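Local coordinates for protein formate dehydrogenase (Staphylococcus aureus, PDB 6TTB) that binds NAD as an NAD-dependent formate dehydrogenase and probably catalyses the oxidation of formate to carbon dioxide with reduction of the cofactor, at residues I191-F196 with T244-L249; T253-D258 with I279-A284; D300-Q305 with N319-H324. All blocks are in the same frame, centred on the assembly; numbering follows the deposited sequence.

How the contacts relate
The three contacts follow one another along the chain, all within the NAD-binding Rossmann domain with its parallel sheet. Contact 1 pairs two adjoining central strands, 190-194 and 242-245. Contact 2 joins the loop that follows the second of these strands to the start of helix 282-291; its centre is about 13 Å from contact 1's, and they touch through I245 and F257, F194 and L256, and a probable hydrogen bond between P248 O and T253 OG1. Contact 3 involves 319-321, the sheet's outermost strand within this chain, its centre about 16 Å from contact 1's and about 14 Å from contact 2's. One NAD touches contact 1 at its adenine and middle, contact 3 at its carboxamide.

Contact 1: residues I191-F196 with T244-L249; sequences IGIFGF and TIHAPL. With NAD (nicotinamide-adenine-dinucleotide), chain C.
Two neighbouring strands run parallel here, their end-to-end directions only 9° apart, and the backbone of 191-196 is laced to that of 244-249 by three hydrogen bonds. T244 N donates to G192 O at 3.0 Å. One step on, F194 N reaches back to T244 O, again at 3.0 Å. H246 N then closes the ladder on F194 O at 2.8 Å, and each donor sits nearly along the C=O axis it meets. Past the bridge between F194 and I245, G195 leaves the strand with phi at 103°, and its CA comes 4.6 Å from the CA of A247. This glycine opens a GxGxxG sequence, consistent with the dinucleotide-binding turn of a Rossmann fold.

F194 carries most of the side-chain packing. With CG anti to the backbone N (chi1 -179°), its ring leans alongside I245, whose CG2 lies at the ring edge, 4.0 Å from CD2 of F194. A247 CB approaches the same ring obliquely, 3.4 Å from CE2 of F194. NAD puts adenine C2A over one ring face, offset toward the rim, so this phenyl group forms part of the adenine pocket. On the other face of the sheet I193 and T244 lie side by side. T244 OG1, anti to its backbone N, shares a hydrogen bond of 2.7 Å with H246 NE2, which ties the imidazole back to its own strand and limits its rotation.

Strand 213-217 flanks 190-194, while 269-273 continues the sheet beyond 242-245. Helix 198-207 covers the side with I191 and H246, and loop residues L256 and F257 cover the side with F194 and I245.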
loop_
_atom_site.group_PDB
_atom_site.type_symbol
_atom_site.label_atom_id
_atom_site.label_comp_id
_atom_site.label_asym_id
_atom_site.label_seq_id
_atom_site.Cartn_x
_atom_site.Cartn_y
_atom_site.Cartn_z
ATOM N N ILE A 191 5.593 -12.458 7.646
ATOM C CA ILE A 191 4.290 -11.888 7.967
ATOM C C ILE A 191 3.454 -12.877 8.763
ATOM O O ILE A 191 3.230 -14.007 8.326
ATOM C CB ILE A 191 3.507 -11.377 6.721
ATOM C CG1 ILE A 191 4.321 -10.430 5.829
ATOM C CG2 ILE A 191 2.261 -10.692 7.178
ATOM C CD1 ILE A 191 5.243 -9.520 6.608
ATOM N N GLY A 192 2.880 -12.385 9.870
ATOM C CA GLY A 192 2.042 -13.196 10.726
ATOM C C GLY A 192 0.593 -12.854 10.485
ATOM O O GLY A 192 0.230 -11.668 10.486
ATOM N N ILE A 193 -0.201 -13.887 10.146
ATOM C CA ILE A 193 -1.627 -13.707 9.902
ATOM C C ILE A 193 -2.360 -14.210 11.127
ATOM O O ILE A 193 -2.408 -15.406 11.359
ATOM C CB ILE A 193 -2.099 -14.411 8.572
ATOM C CG1 ILE A 193 -1.496 -13.776 7.301
ATOM C CG2 ILE A 193 -3.608 -14.496 8.468
ATOM C CD1 ILE A 193 -0.644 -14.748 6.525
ATOM N N PHE A 194 -2.882 -13.275 11.924
ATOM C CA PHE A 194 -3.676 -13.629 13.073
ATOM C C PHE A 194 -5.105 -13.886 12.633
ATOM O O PHE A 194 -5.851 -12.959 12.398
ATOM C CB PHE A 194 -3.672 -12.483 14.041
ATOM C CG PHE A 194 -4.459 -12.745 15.289
ATOM C CD1 PHE A 194 -4.000 -13.664 16.247
ATOM C CD2 PHE A 194 -5.639 -12.049 15.536
ATOM C CE1 PHE A 194 -4.735 -13.895 17.402
ATOM C CE2 PHE A 194 -6.336 -12.216 16.721
ATOM C CZ PHE A 194 -5.919 -13.179 17.625
ATOM N N GLY A 195 -5.479 -15.171 12.501
ATOM C CA GLY A 195 -6.840 -15.536 12.150
ATOM C C GLY A 195 -6.927 -15.941 10.705
ATOM O O GLY A 195 -6.870 -15.111 9.798
ATOM N N PHE A 196 -6.950 -17.244 10.510
ATOM C CA PHE A 196 -6.644 -17.822 9.223
ATOM C C PHE A 196 -7.934 -18.403 8.710
ATOM O O PHE A 196 -8.006 -19.560 8.423
ATOM C CB PHE A 196 -5.493 -18.836 9.365
ATOM C CG PHE A 196 -4.732 -19.102 8.093
ATOM C CD1 PHE A 196 -4.120 -18.072 7.409
ATOM C CD2 PHE A 196 -4.596 -20.397 7.593
ATOM C CE1 PHE A 196 -3.441 -18.324 6.215
ATOM C CE2 PHE A 196 -3.913 -20.653 6.410
ATOM C CZ PHE A 196 -3.338 -19.609 5.716
ATOM N N THR A 244 -1.034 -8.919 10.400
ATOM C CA THR A 244 -2.322 -8.469 9.936
ATOM C C THR A 244 -3.369 -9.320 10.618
ATOM O O THR A 244 -3.182 -10.541 10.753
ATOM C CB THR A 244 -2.377 -8.452 8.389
ATOM O OG1 THR A 244 -3.643 -8.016 7.918
ATOM C CG2 THR A 244 -2.100 -9.769 7.720
ATOM N N ILE A 245 -4.479 -8.673 10.992
ATOM C CA ILE A 245 -5.525 -9.250 11.840
ATOM C C ILE A 245 -6.705 -9.629 10.980
ATOM O O ILE A 245 -7.253 -8.778 10.262
ATOM C CB ILE A 245 -5.982 -8.202 12.854
ATOM C CG1 ILE A 245 -4.792 -7.529 13.548
ATOM C CG2 ILE A 245 -7.028 -8.744 13.784
ATOM C CD1 ILE A 245 -4.394 -8.044 14.874
ATOM N N HIS A 246 -7.135 -10.867 11.101
ATOM C CA HIS A 246 -8.313 -11.330 10.366
ATOM C C HIS A 246 -9.162 -12.181 11.268
ATOM O O HIS A 246 -9.650 -13.221 10.845
ATOM C CB HIS A 246 -7.935 -12.023 9.012
ATOM C CG HIS A 246 -7.128 -11.099 8.160
ATOM N ND1 HIS A 246 -7.702 -9.994 7.560
ATOM C CD2 HIS A 246 -5.767 -10.918 8.084
ATOM C CE1 HIS A 246 -6.756 -9.296 6.973
ATOM N NE2 HIS A 246 -5.547 -9.843 7.299
ATOM N N ALA A 247 -9.265 -11.745 12.525
ATOM C CA ALA A 247 -9.974 -12.471 13.564
ATOM C C ALA A 247 -11.273 -11.728 13.888
ATOM O O ALA A 247 -11.338 -10.497 13.775
ATOM C CB ALA A 247 -9.084 -12.566 14.783
ATOM N N PRO A 248 -12.354 -12.432 14.317
ATOM C CA PRO A 248 -13.624 -11.760 14.645
ATOM C C PRO A 248 -13.449 -11.045 15.978
ATOM O O PRO A 248 -12.400 -11.150 16.600
ATOM C CB PRO A 248 -14.668 -12.903 14.699
ATOM C CG PRO A 248 -13.967 -14.077 14.034
ATOM C CD PRO A 248 -12.480 -13.892 14.372
ATOM N N LEU A 249 -14.420 -10.228 16.354
ATOM C CA LEU A 249 -14.379 -9.635 17.681
ATOM C C LEU A 249 -15.190 -10.519 18.612
ATOM O O LEU A 249 -16.430 -10.419 18.614
ATOM C CB LEU A 249 -15.018 -8.261 17.596
ATOM C CG LEU A 249 -15.122 -7.510 18.919
ATOM C CD1 LEU A 249 -13.738 -7.318 19.618
ATOM C CD2 LEU A 249 -15.825 -6.181 18.695
HETATM P PA NAD C . -13.560 -16.044 9.285
HETATM O O1A NAD C . -14.536 -16.616 10.255
HETATM O O2A NAD C . -13.317 -16.680 7.929
HETATM O O5B NAD C . -12.157 -15.741 10.018
HETATM C C5B NAD C . -12.039 -15.747 11.456
HETATM C C4B NAD C . -11.128 -16.885 11.843
HETATM O O4B NAD C . -10.388 -16.466 13.005
HETATM C C3B NAD C . -11.838 -18.213 12.204
HETATM O O3B NAD C . -11.707 -19.269 11.253
HETATM C C2B NAD C . -11.268 -18.618 13.569
HETATM O O2B NAD C . -10.730 -19.924 13.583
HETATM C C1B NAD C . -10.232 -17.534 13.902
HETATM N N9A NAD C . -10.327 -17.057 15.286
HETATM C C8A NAD C . -11.370 -17.290 16.173
HETATM N N7A NAD C . -11.116 -16.886 17.396
HETATM C C5A NAD C . -9.793 -16.448 17.353
HETATM C C6A NAD C . -8.899 -15.950 18.345
HETATM N N6A NAD C . -9.178 -15.871 19.634
HETATM N N1A NAD C . -7.625 -15.687 17.959
HETATM C C2A NAD C . -7.311 -15.812 16.659
HETATM N N3A NAD C . -8.070 -16.224 15.640
HETATM C C4A NAD C . -9.304 -16.539 16.047
HETATM O O3 NAD C . -13.985 -14.570 9.024
HETATM P PN NAD C . -13.398 -13.708 7.862
HETATM O O1N NAD C . -14.422 -13.745 6.758
HETATM O O2N NAD C . -11.995 -14.154 7.568
HETATM O O5D NAD C . -13.380 -12.253 8.572
HETATM C C5D NAD C . -12.162 -11.800 9.239
HETATM C C4D NAD C . -12.528 -10.612 10.057
HETATM O O4D NAD C . -12.500 -9.451 9.191
HETATM C C3D NAD C . -13.952 -10.716 10.654
HETATM O O3D NAD C . -13.945 -10.858 12.067
HETATM C C2D NAD C . -14.675 -9.463 10.153
HETATM O O2D NAD C . -15.335 -8.689 11.147
HETATM C C1D NAD C . -13.604 -8.623 9.482
HETATM N N1N NAD C . -14.144 -8.063 8.233
HETATM C C2N NAD C . -14.104 -6.650 8.021
HETATM C C3N NAD C . -14.614 -6.089 6.829
HETATM C C7N NAD C . -14.309 -4.635 6.465
HETATM O O7N NAD C . -15.090 -4.035 5.728
HETATM N N7N NAD C . -13.186 -4.061 6.939
HETATM C C4N NAD C . -15.382 -6.949 5.959
HETATM C C5N NAD C . -15.438 -8.338 6.204
HETATM C C6N NAD C . -14.837 -8.868 7.363
#

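Contact 2: residues T253-D258 with I279-A284; sequences TDNLFD and IVNRDA
N281 OD1 is gripped by two backbone amides of the helix it precedes. A284 N donates almost straight (171°) onto a lone pair of this oxygen at 2.7 Å, and D283 N adds a weak bond to N281 OD1 at 3.0 Å. This is a helix N-cap: the amide oxygen satisfies N-H groups that the first turn of helix 282-291 leaves without carbonyl partners. CG of N281 stands anti to the backbone N and beside the carbonyl carbon, so OD1 turns to the first-turn amides while ND2 is left to reach across the contact. There N281 ND2 donates to N255 OD1 at 3.0 Å, in its own amide plane and onto a lone pair of the acceptor. The two amides lie side by side with their planes 69° apart. Their bond tells the two ends of the N281 amide apart and helps to fix its flip.

Beside these amides the backbones form a single beta bridge at F257 and V280. F257 N meets I279 O at 2.9 Å, nearly along the C=O axis. The answering bond, N281 N to F257 O, is 3.0 Å long, with the donor above the carbonyl plane. F257 is also the centre of an inverse gamma turn, just before D258, the N-cap of helix 259-264, whose OD1 makes weak bonds to D260 N and V261 N.

The apolar filling comes from I279, whose two branches part. CG2 lies 3.5 Å from CD1 of F257, obliquely to the ring, and V280 CG2 packs against CB of F257. I279 CG1 turns to T253, whose hydroxyl has its hydrogen-bond partners in P248 O and T250 N. A type II turn from T253 to L256 shapes this loop, closed by L256 N donating to T253 O at 2.9 Å.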
loop_
_atom_site.group_PDB
_atom_site.type_symbol
_atom_site.label_atom_id
_atom_site.label_comp_id
_atom_site.label_asym_id
_atom_site.label_seq_id
_atom_site.Cartn_x
_atom_site.Cartn_y
_atom_site.Cartn_z
ATOM N N THR A 253 -10.585 -11.825 21.585
ATOM C CA THR A 253 -9.896 -10.858 20.759
ATOM C C THR A 253 -10.228 -9.459 21.264
ATOM O O THR A 253 -9.486 -8.523 20.988
ATOM C CB THR A 253 -10.182 -11.084 19.282
ATOM O OG1 THR A 253 -11.461 -10.475 18.990
ATOM C CG2 THR A 253 -10.125 -12.560 18.881
ATOM N N ASP A 254 -11.301 -9.349 22.086
ATOM C CA ASP A 254 -11.639 -8.079 22.684
ATOM C C ASP A 254 -10.376 -7.491 23.373
ATOM O O ASP A 254 -9.727 -8.153 24.183
ATOM C CB ASP A 254 -12.843 -8.246 23.571
ATOM C CG ASP A 254 -13.350 -6.928 24.076
ATOM O OD1 ASP A 254 -12.663 -5.901 23.836
ATOM O OD2 ASP A 254 -14.419 -6.920 24.691
ATOM N N ASN A 255 -9.930 -6.311 22.946
ATOM C CA ASN A 255 -8.796 -5.684 23.593
ATOM C C ASN A 255 -7.550 -6.585 23.683
ATOM O O ASN A 255 -6.657 -6.295 24.458
ATOM C CB ASN A 255 -9.131 -5.232 24.982
ATOM C CG ASN A 255 -8.373 -3.967 25.285
ATOM O OD1 ASN A 255 -8.350 -3.049 24.456
ATOM N ND2 ASN A 255 -7.726 -3.904 26.422
ATOM N N LEU A 256 -7.427 -7.595 22.789
ATOM C CA LEU A 256 -6.306 -8.521 22.817
ATOM C C LEU A 256 -4.996 -7.807 22.620
ATOM O O LEU A 256 -4.051 -8.194 23.197
ATOM C CB LEU A 256 -6.452 -9.591 21.744
ATOM C CG LEU A 256 -5.271 -10.577 21.682
ATOM C CD1 LEU A 256 -4.896 -11.117 23.103
ATOM C CD2 LEU A 256 -5.538 -11.714 20.703
ATOM N N PHE A 257 -4.886 -6.919 21.652
ATOM C CA PHE A 257 -3.581 -6.272 21.424
ATOM C C PHE A 257 -3.511 -5.035 22.296
ATOM O O PHE A 257 -3.932 -3.982 21.831
ATOM C CB PHE A 257 -3.426 -5.899 19.955
ATOM C CG PHE A 257 -3.152 -7.051 19.046
ATOM C CD1 PHE A 257 -4.157 -7.936 18.690
ATOM C CD2 PHE A 257 -1.880 -7.267 18.539
ATOM C CE1 PHE A 257 -3.868 -9.076 17.935
ATOM C CE2 PHE A 257 -1.613 -8.376 17.728
ATOM C CZ PHE A 257 -2.617 -9.267 17.415
ATOM N N ASP A 258 -3.352 -5.268 23.625
ATOM C CA ASP A 258 -3.294 -4.209 24.651
ATOM C C ASP A 258 -1.859 -3.756 24.826
ATOM O O ASP A 258 -1.033 -4.047 23.987
ATOM C CB ASP A 258 -3.849 -4.639 26.016
ATOM C CG ASP A 258 -3.270 -5.959 26.550
ATOM O OD1 ASP A 258 -2.552 -6.615 25.792
ATOM O OD2 ASP A 258 -3.607 -6.357 27.749
ATOM N N ILE A 279 -10.212 -4.792 18.764
ATOM C CA ILE A 279 -9.189 -5.801 19.068
ATOM C C ILE A 279 -7.919 -5.092 19.518
ATOM O O ILE A 279 -7.054 -5.692 20.233
ATOM C CB ILE A 279 -8.859 -6.710 17.884
ATOM C CG1 ILE A 279 -10.014 -7.636 17.562
ATOM C CG2 ILE A 279 -7.545 -7.486 18.143
ATOM C CD1 ILE A 279 -9.990 -8.149 16.167
ATOM N N VAL A 280 -7.798 -3.824 19.064
ATOM C CA VAL A 280 -6.571 -3.148 19.305
ATOM C C VAL A 280 -6.828 -1.976 20.216
ATOM O O VAL A 280 -7.576 -1.070 19.884
ATOM C CB VAL A 280 -5.840 -2.759 18.017
ATOM C CG1 VAL A 280 -4.643 -1.860 18.355
ATOM C CG2 VAL A 280 -5.380 -4.007 17.272
ATOM N N ASN A 281 -6.082 -1.963 21.316
ATOM C CA ASN A 281 -6.319 -0.994 22.353
ATOM C C ASN A 281 -6.004 0.396 21.821
ATOM O O ASN A 281 -4.839 0.723 21.585
ATOM C CB ASN A 281 -5.506 -1.253 23.623
ATOM C CG ASN A 281 -5.902 -0.236 24.694
ATOM O OD1 ASN A 281 -5.321 0.840 24.744
ATOM N ND2 ASN A 281 -7.025 -0.479 25.401
ATOM N N ARG A 282 -7.050 1.235 21.748
ATOM C CA ARG A 282 -6.919 2.545 21.131
ATOM C C ARG A 282 -5.641 3.220 21.616
ATOM O O ARG A 282 -4.826 3.699 20.808
ATOM C CB ARG A 282 -8.094 3.434 21.475
ATOM C CG ARG A 282 -7.899 4.847 20.967
ATOM C CD ARG A 282 -9.078 5.720 21.306
ATOM N NE ARG A 282 -8.681 6.264 22.578
ATOM C CZ ARG A 282 -9.500 6.627 23.523
ATOM N NH1 ARG A 282 -10.802 6.591 23.321
ATOM N NH2 ARG A 282 -9.012 7.037 24.659
ATOM N N ASP A 283 -5.475 3.237 22.935
ATOM C CA ASP A 283 -4.523 4.122 23.568
ATOM C C ASP A 283 -3.139 3.489 23.568
ATOM O O ASP A 283 -2.118 4.147 23.364
ATOM C CB ASP A 283 -4.996 4.434 24.974
ATOM C CG ASP A 283 -6.063 5.532 25.009
ATOM O OD1 ASP A 283 -6.433 6.112 23.873
ATOM O OD2 ASP A 283 -6.473 5.887 26.156
ATOM N N ALA A 284 -3.105 2.199 23.867
ATOM C CA ALA A 284 -1.863 1.459 23.853
ATOM C C ALA A 284 -1.200 1.621 22.489
ATOM O O ALA A 284 0.023 1.803 22.436
ATOM C CB ALA A 284 -2.109 0.025 24.179
#

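Contact 3: residues D300-Q305 with N319-H324; sequences DVWYPQ and NAMTVH. With NAD (nicotinamide-adenine-dinucleotide), chain C.
This is the nicotinamide end of the NAD site, built around a glutamine-histidine pair like that of other NAD-dependent formate dehydrogenases. Q305 NE2 donates to H324 ND1 at 2.9 Å, close to the ring plane, although amide and imidazole planes stand 76° apart. Consistent with ND1 accepting, H324 NE2 donates a hydrogen bond to the carboxamide oxygen O7N of NAD, 3.0 Å away. The oxygen of the same Q305 amide is held too: W302 N donates to Q305 OE1 at 2.7 Å, on a lone pair. Meeting the ring edge at ND1, Q305 helps to set the imidazole's rotation and to point NE2 at the cofactor.

D300, whose OD2 is held by S326 N, offers OD1 to NAD N7N at a weak 3.4 Å, so both polar ends of the carboxamide are met. V301 CG1 sits over one face of the H324 ring in a CH-pi contact.

Farther from the cofactor, the W302 indole donates from NE1 to T322 O at 3.1 Å, in its ring plane. M321, bent at chi2 and chi3, lays CE over one face of that indole, 3.5 Å from CZ2 of W302, with its sulfur obliquely placed in a Met-aromatic contact.

Strand 319-321, outermost in the sheet within this chain, borders 294-299, with helix 144-160 against A320; the second subunit packs on W302 and M321, its H166 ND1 hydrogen-bonded to M321 O and its backbone to that of V323.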
loop_
_atom_site.group_PDB
_atom_site.type_symbol
_atom_site.label_atom_id
_atom_site.label_comp_id
_atom_site.label_asym_id
_atom_site.label_seq_id
_atom_site.Cartn_x
_atom_site.Cartn_y
_atom_site.Cartn_z
ATOM N N ASP A 300 -8.628 0.019 8.552
ATOM C CA ASP A 300 -9.765 0.869 8.198
ATOM C C ASP A 300 -10.929 0.704 9.205
ATOM O O ASP A 300 -12.093 1.074 8.871
ATOM C CB ASP A 300 -10.233 0.633 6.753
ATOM C CG ASP A 300 -11.066 -0.647 6.554
ATOM O OD1 ASP A 300 -10.889 -1.633 7.351
ATOM O OD2 ASP A 300 -11.910 -0.666 5.622
ATOM N N VAL A 301 -10.637 0.135 10.403
ATOM C CA VAL A 301 -11.725 -0.229 11.320
ATOM C C VAL A 301 -11.507 0.488 12.643
ATOM O O VAL A 301 -10.361 0.626 13.064
ATOM C CB VAL A 301 -11.834 -1.752 11.520
ATOM C CG1 VAL A 301 -12.385 -2.455 10.321
ATOM C CG2 VAL A 301 -10.511 -2.380 11.951
ATOM N N TRP A 302 -12.605 0.969 13.287
ATOM C CA TRP A 302 -12.434 1.884 14.425
ATOM C C TRP A 302 -13.290 1.516 15.660
ATOM O O TRP A 302 -14.430 1.034 15.505
ATOM C CB TRP A 302 -12.776 3.270 13.980
ATOM C CG TRP A 302 -12.024 3.723 12.790
ATOM C CD1 TRP A 302 -12.164 3.282 11.505
ATOM C CD2 TRP A 302 -11.111 4.836 12.751
ATOM N NE1 TRP A 302 -11.330 3.977 10.678
ATOM C CE2 TRP A 302 -10.693 4.960 11.400
ATOM C CE3 TRP A 302 -10.569 5.690 13.735
ATOM C CZ2 TRP A 302 -9.748 5.900 11.000
ATOM C CZ3 TRP A 302 -9.626 6.601 13.327
ATOM C CH2 TRP A 302 -9.217 6.695 11.980
ATOM N N TYR A 303 -12.838 1.969 16.864
ATOM C CA TYR A 303 -13.732 2.000 18.044
ATOM C C TYR A 303 -13.893 3.434 18.619
ATOM O O TYR A 303 -12.977 4.017 19.237
ATOM C CB TYR A 303 -13.321 0.960 19.107
ATOM C CG TYR A 303 -14.359 0.792 20.198
ATOM C CD1 TYR A 303 -15.672 0.411 19.892
ATOM C CD2 TYR A 303 -14.074 1.099 21.543
ATOM C CE1 TYR A 303 -16.674 0.411 20.862
ATOM C CE2 TYR A 303 -15.067 1.080 22.525
ATOM C CZ TYR A 303 -16.376 0.745 22.179
ATOM O OH TYR A 303 -17.352 0.677 23.147
ATOM N N PRO A 304 -15.103 4.030 18.564
ATOM C CA PRO A 304 -16.248 3.441 17.871
ATOM C C PRO A 304 -16.347 3.914 16.415
ATOM O O PRO A 304 -15.495 4.640 15.935
ATOM C CB PRO A 304 -17.341 4.143 18.657
ATOM C CG PRO A 304 -16.815 5.568 18.712
ATOM C CD PRO A 304 -15.425 5.327 19.216
ATOM N N GLN A 305 -17.405 3.502 15.726
ATOM C CA GLN A 305 -17.643 3.980 14.395
ATOM C C GLN A 305 -19.046 4.520 14.390
ATOM O O GLN A 305 -19.909 3.923 15.027
ATOM C CB GLN A 305 -17.585 2.826 13.404
ATOM C CG GLN A 305 -16.192 2.267 13.253
ATOM C CD GLN A 305 -15.944 1.528 11.954
ATOM O OE1 GLN A 305 -14.813 1.063 11.691
ATOM N NE2 GLN A 305 -16.993 1.388 11.147
ATOM N N ASN A 319 0.688 6.593 10.690
ATOM C CA ASN A 319 -0.532 5.816 10.464
ATOM C C ASN A 319 -0.867 5.786 8.984
ATOM O O ASN A 319 -0.512 6.734 8.266
ATOM C CB ASN A 319 -1.729 6.306 11.317
ATOM C CG ASN A 319 -2.520 7.408 10.675
ATOM O OD1 ASN A 319 -3.342 7.141 9.831
ATOM N ND2 ASN A 319 -2.308 8.641 11.102
ATOM N N ALA A 320 -1.504 4.664 8.522
ATOM C CA ALA A 320 -2.179 4.631 7.224
ATOM C C ALA A 320 -3.625 4.168 7.377
ATOM O O ALA A 320 -4.133 3.206 6.718
ATOM C CB ALA A 320 -1.414 3.858 6.217
ATOM N N MET A 321 -4.312 4.886 8.261
ATOM C CA MET A 321 -5.709 4.649 8.445
ATOM C C MET A 321 -6.397 5.141 7.187
ATOM O O MET A 321 -5.827 5.888 6.399
ATOM C CB MET A 321 -6.229 5.450 9.649
ATOM C CG MET A 321 -5.655 5.004 11.029
ATOM S SD MET A 321 -5.918 3.272 11.311
ATOM C CE MET A 321 -7.674 3.096 10.966
ATOM N N THR A 322 -7.525 4.560 6.915
ATOM C CA THR A 322 -8.541 5.187 6.152
ATOM C C THR A 322 -9.833 5.083 6.981
ATOM O O THR A 322 -9.926 4.341 7.961
ATOM C CB THR A 322 -8.659 4.453 4.818
ATOM O OG1 THR A 322 -9.242 3.151 4.978
ATOM C CG2 THR A 322 -7.334 4.339 4.086
ATOM N N VAL A 323 -10.849 5.811 6.574
ATOM C CA VAL A 323 -12.155 5.545 7.134
ATOM C C VAL A 323 -12.600 4.169 6.610
ATOM O O VAL A 323 -11.891 3.571 5.816
ATOM C CB VAL A 323 -13.119 6.682 6.776
ATOM C CG1 VAL A 323 -12.492 8.007 7.156
ATOM C CG2 VAL A 323 -13.375 6.670 5.298
ATOM N N HIS A 324 -13.777 3.687 7.047
ATOM C CA HIS A 324 -14.081 2.282 7.014
ATOM C C HIS A 324 -14.891 1.977 5.780
ATOM O O HIS A 324 -16.073 1.648 5.916
ATOM C CB HIS A 324 -14.930 1.838 8.235
ATOM C CG HIS A 324 -15.202 0.358 8.174
ATOM N ND1 HIS A 324 -16.107 -0.308 9.009
ATOM C CD2 HIS A 324 -14.662 -0.601 7.391
ATOM C CE1 HIS A 324 -16.058 -1.622 8.750
ATOM N NE2 HIS A 324 -15.220 -1.807 7.739
HETATM P PA NAD C . -13.560 -16.044 9.285
HETATM O O1A NAD C . -14.536 -16.616 10.255
HETATM O O2A NAD C . -13.317 -16.680 7.929
HETATM O O5B NAD C . -12.157 -15.741 10.018
HETATM C C5B NAD C . -12.039 -15.747 11.456
HETATM C C4B NAD C . -11.128 -16.885 11.843
HETATM O O4B NAD C . -10.388 -16.466 13.005
HETATM C C3B NAD C . -11.838 -18.213 12.204
HETATM O O3B NAD C . -11.707 -19.269 11.253
HETATM C C2B NAD C . -11.268 -18.618 13.569
HETATM O O2B NAD C . -10.730 -19.924 13.583
HETATM C C1B NAD C . -10.232 -17.534 13.902
HETATM N N9A NAD C . -10.327 -17.057 15.286
HETATM C C8A NAD C . -11.370 -17.290 16.173
HETATM N N7A NAD C . -11.116 -16.886 17.396
HETATM C C5A NAD C . -9.793 -16.448 17.353
HETATM C C6A NAD C . -8.899 -15.950 18.345
HETATM N N6A NAD C . -9.178 -15.871 19.634
HETATM N N1A NAD C . -7.625 -15.687 17.959
HETATM C C2A NAD C . -7.311 -15.812 16.659
HETATM N N3A NAD C . -8.070 -16.224 15.640
HETATM C C4A NAD C . -9.304 -16.539 16.047
HETATM O O3 NAD C . -13.985 -14.570 9.024
HETATM P PN NAD C . -13.398 -13.708 7.862
HETATM O O1N NAD C . -14.422 -13.745 6.758
HETATM O O2N NAD C . -11.995 -14.154 7.568
HETATM O O5D NAD C . -13.380 -12.253 8.572
HETATM C C5D NAD C . -12.162 -11.800 9.239
HETATM C C4D NAD C . -12.528 -10.612 10.057
HETATM O O4D NAD C . -12.500 -9.451 9.191
HETATM C C3D NAD C . -13.952 -10.716 10.654
HETATM O O3D NAD C . -13.945 -10.858 12.067
HETATM C C2D NAD C . -14.675 -9.463 10.153
HETATM O O2D NAD C . -15.335 -8.689 11.147
HETATM C C1D NAD C . -13.604 -8.623 9.482
HETATM N N1N NAD C . -14.144 -8.063 8.233
HETATM C C2N NAD C . -14.104 -6.650 8.021
HETATM C C3N NAD C . -14.614 -6.089 6.829
HETATM C C7N NAD C . -14.309 -4.635 6.465
HETATM O O7N NAD C . -15.090 -4.035 5.728
HETATM N N7N NAD C . -13.186 -4.061 6.939
HETATM C C4N NAD C . -15.382 -6.949 5.959
HETATM C C5N NAD C . -15.438 -8.338 6.204
HETATM C C6N NAD C . -14.837 -8.868 7.363
#